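Local atomic coordinates of Myo-inositol phosphohydrolase (Mitsuokella multacida, PDB entry 4WU3), a protein that probably removes phosphate groups from myo-inositol phosphates such as phytate, as a phosphatase related to the protein tyrosine phosphatases. Residues R193-E196 with E197-Q201. The protein carries 2 engineered substitutions. Sequence-based numbering, arbitrary orientation.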
ATOM      1  N   ARG A 193      15.635 -13.233  27.878  1.00 10.80           N
ATOM      2  CA  ARG A 193      14.287 -13.787  27.880  1.00 11.09           C
ATOM      3  C   ARG A 193      13.485 -13.288  26.687  1.00 11.35           C
ATOM      4  O   ARG A 193      13.675 -12.165  26.227  1.00 10.04           O
ATOM      5  CB  ARG A 193      13.549 -13.414  29.176  1.00 11.66           C
ATOM      6  CG  ARG A 193      14.109 -14.081  30.430  1.00 12.85           C
ATOM      7  CD  ARG A 193      13.456 -13.592  31.711  1.00 13.82           C
ATOM      8  NE  ARG A 193      13.745 -12.193  31.994  1.00 15.31           N
ATOM      9  CZ  ARG A 193      13.243 -11.522  33.028  1.00 16.26           C
ATOM     10  NH1 ARG A 193      12.430 -12.132  33.878  1.00 18.29           N
ATOM     11  NH2 ARG A 193      13.555 -10.245  33.216  1.00 16.34           N
ATOM     12  N   THR A 194      12.603 -14.147  26.178  1.00 11.63           N
ATOM     13  CA  THR A 194      11.518 -13.714  25.303  1.00 11.02           C
ATOM     14  C   THR A 194      10.526 -12.951  26.157  1.00 10.50           C
ATOM     15  O   THR A 194      10.566 -13.047  27.383  1.00 10.73           O
ATOM     16  CB  THR A 194      10.756 -14.900  24.702  1.00 11.29           C
ATOM     17  OG1 THR A 194      10.190 -15.692  25.758  1.00 10.15           O
ATOM     18  CG2 THR A 194      11.674 -15.752  23.852  1.00 11.79           C
ATOM     19  N   GLU A 195       9.619 -12.215  25.529  1.00 10.06           N
ATOM     20  CA  GLU A 195       8.619 -11.468  26.292  1.00 10.22           C
ATOM     21  C   GLU A 195       7.736 -12.425  27.071  1.00 10.90           C
ATOM     22  O   GLU A 195       7.322 -12.144  28.201  1.00 11.24           O
ATOM     23  CB  GLU A 195       7.758 -10.591  25.373  1.00  9.19           C
ATOM     24  CG  GLU A 195       6.781  -9.696  26.124  1.00  8.44           C
ATOM     25  CD  GLU A 195       6.160  -8.630  25.241  1.00  8.22           C
ATOM     26  OE1 GLU A 195       6.897  -7.965  24.475  1.00  8.76           O
ATOM     27  OE2 GLU A 195       4.935  -8.450  25.315  1.00  7.14           O
ATOM     28  N   GLU A 196       7.451 -13.564  26.459  1.00 12.12           N
ATOM     29  CA  GLU A 196       6.588 -14.562  27.076  1.00 14.39           C
ATOM     30  C   GLU A 196       7.184 -15.026  28.394  1.00 14.71           C
ATOM     31  O   GLU A 196       6.492 -15.104  29.407  1.00 12.77           O
ATOM     32  CB  GLU A 196       6.411 -15.761  26.143  1.00 14.23           C
ATOM     33  CG  GLU A 196       5.655 -16.910  26.772  1.00 13.97           C
ATOM     34  CD  GLU A 196       5.599 -18.122  25.872  1.00 15.81           C
ATOM     35  OE1 GLU A 196       6.591 -18.404  25.166  1.00 19.52           O
ATOM     36  OE2 GLU A 196       4.552 -18.789  25.869  1.00 19.57           O
ATOM     37  N   GLU A 197       8.474 -15.344  28.367  1.00 14.81           N
ATOM     38  CA  GLU A 197       9.150 -15.805  29.572  1.00 16.28           C
ATOM     39  C   GLU A 197       9.078 -14.742  30.654  1.00 14.53           C
ATOM     40  O   GLU A 197       8.766 -15.048  31.795  1.00 13.14           O
ATOM     41  CB  GLU A 197      10.604 -16.185  29.278  1.00 16.67           C
ATOM     42  CG  GLU A 197      10.737 -17.501  28.524  1.00 18.82           C
ATOM     43  CD  GLU A 197      12.146 -17.768  28.024  1.00 22.00           C
ATOM     44  OE1 GLU A 197      12.903 -16.800  27.752  1.00 20.11           O
ATOM     45  OE2 GLU A 197      12.487 -18.962  27.876  1.00 25.21           O
ATOM     46  N   MET A 198       9.338 -13.491  30.286  1.00 14.33           N
ATOM     47  CA  MET A 198       9.373 -12.415  31.270  1.00 14.41           C
ATOM     48  C   MET A 198       7.983 -12.208  31.845  1.00 14.49           C
ATOM     49  O   MET A 198       7.816 -12.054  33.049  1.00 17.55           O
ATOM     50  CB  MET A 198       9.902 -11.134  30.628  1.00 16.65           C
ATOM     51  CG  MET A 198      10.321 -10.054  31.612  1.00 18.09           C
ATOM     52  SD  MET A 198       8.944  -8.974  31.978  1.00 22.97           S
ATOM     53  CE  MET A 198       8.757  -8.098  30.426  1.00 22.94           C
ATOM     54  N   VAL A 199       6.971 -12.247  30.991  1.00 14.21           N
ATOM     55  CA  VAL A 199       5.603 -11.998  31.433  1.00 13.86           C
ATOM     56  C   VAL A 199       5.095 -13.127  32.325  1.00 14.88           C
ATOM     57  O   VAL A 199       4.439 -12.891  33.340  1.00 15.25           O
ATOM     58  CB  VAL A 199       4.648 -11.792  30.227  1.00 14.19           C
ATOM     59  CG1 VAL A 199       3.198 -11.853  30.666  1.00 14.88           C
ATOM     60  CG2 VAL A 199       4.923 -10.450  29.569  1.00 14.46           C
ATOM     61  N   LYS A 200       5.390 -14.358  31.947  1.00 15.69           N
ATOM     62  CA  LYS A 200       4.961 -15.490  32.744  1.00 18.32           C
ATOM     63  C   LYS A 200       5.680 -15.572  34.096  1.00 17.95           C
ATOM     64  O   LYS A 200       5.112 -16.047  35.074  1.00 15.50           O
ATOM     65  CB  LYS A 200       5.161 -16.773  31.958  1.00 19.69           C
ATOM     66  CG  LYS A 200       4.187 -16.897  30.812  1.00 20.75           C
ATOM     67  CD  LYS A 200       4.197 -18.303  30.265  1.00 24.38           C
ATOM     68  CE  LYS A 200       3.080 -18.484  29.266  1.00 30.04           C
ATOM     69  NZ  LYS A 200       3.135 -19.831  28.636  1.00 34.52           N
ATOM     70  N   GLN A 201       6.917 -15.096  34.158  1.00 17.98           N
ATOM     71  CA  GLN A 201       7.644 -15.061  35.428  1.00 19.30           C
ATOM     72  C   GLN A 201       7.020 -14.061  36.384  1.00 18.74           C
ATOM     73  O   GLN A 201       7.249 -14.119  37.590  1.00 18.70           O
ATOM     74  CB  GLN A 201       9.123 -14.739  35.207  1.00 18.57           C
ATOM     75  CG  GLN A 201       9.901 -15.974  34.804  1.00 18.99           C
ATOM     76  CD  GLN A 201      11.273 -15.655  34.273  1.00 20.99           C
ATOM     77  OE1 GLN A 201      11.864 -14.628  34.609  1.00 21.57           O
ATOM     78  NE2 GLN A 201      11.792 -16.538  33.429  1.00 22.88           N
TER
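Thr-194 and Glu-197 form a capping box that starts the short helix 195-201, just after strand 192-193. Thr-194 OG1 accepts from Glu-197 N at 3.1 Å, and Glu-197 OE1 in return takes the N-H of Thr-194, which meets it on the anti side and 31° out of the carboxylate plane. Threonine suits the N-cap because its short hydroxyl, set between the backbone N and the carbonyl carbon (chi1 60°), can reach Glu-197 N in the first turn, where amides lack the i-4 carbonyl partner of the helix interior. Glutamate three residues on has the length to close the box, and its negative charge probably favours this end of the helix dipole.

Arg-193, still on the strand, sends its side chain along the first turns. Met-198 crosses it at about a right angle and lays CG over the centre of one guanidinium face, 3.5 Å above the plane; an unbranched chain can rest a methylene flat against such a group. Gln-201 comes from the opposite direction, and its OE1 accepts from Arg-193 NH1 at 2.7 Å, near the guanidinium plane, though the donor stands above the amide's own carbonyl plane. Arg-193 NH2 turns to Glu-99, at the start of helix 99-108, and to the carbonyl of Asn-130, just beyond strand 126-129. With an alanine in place of Arg-193, Glu-99 would probably lose its salt-bridge mate, Gln-201 OE1 its donor, and Met-198 CG the flat group it rests on.

Glu-195 is buried against strand 126-129 and Tyr-206, its OE2 hydrogen-bonded to His-241 NE2, while its CG runs beside Val-199 CG2. Farther round, Glu-196 and Lys-200 lie alongside each other one turn apart, a spacing suited to opposite charges, and join in a weak salt bridge from OE2 to NZ of 3.3 Å.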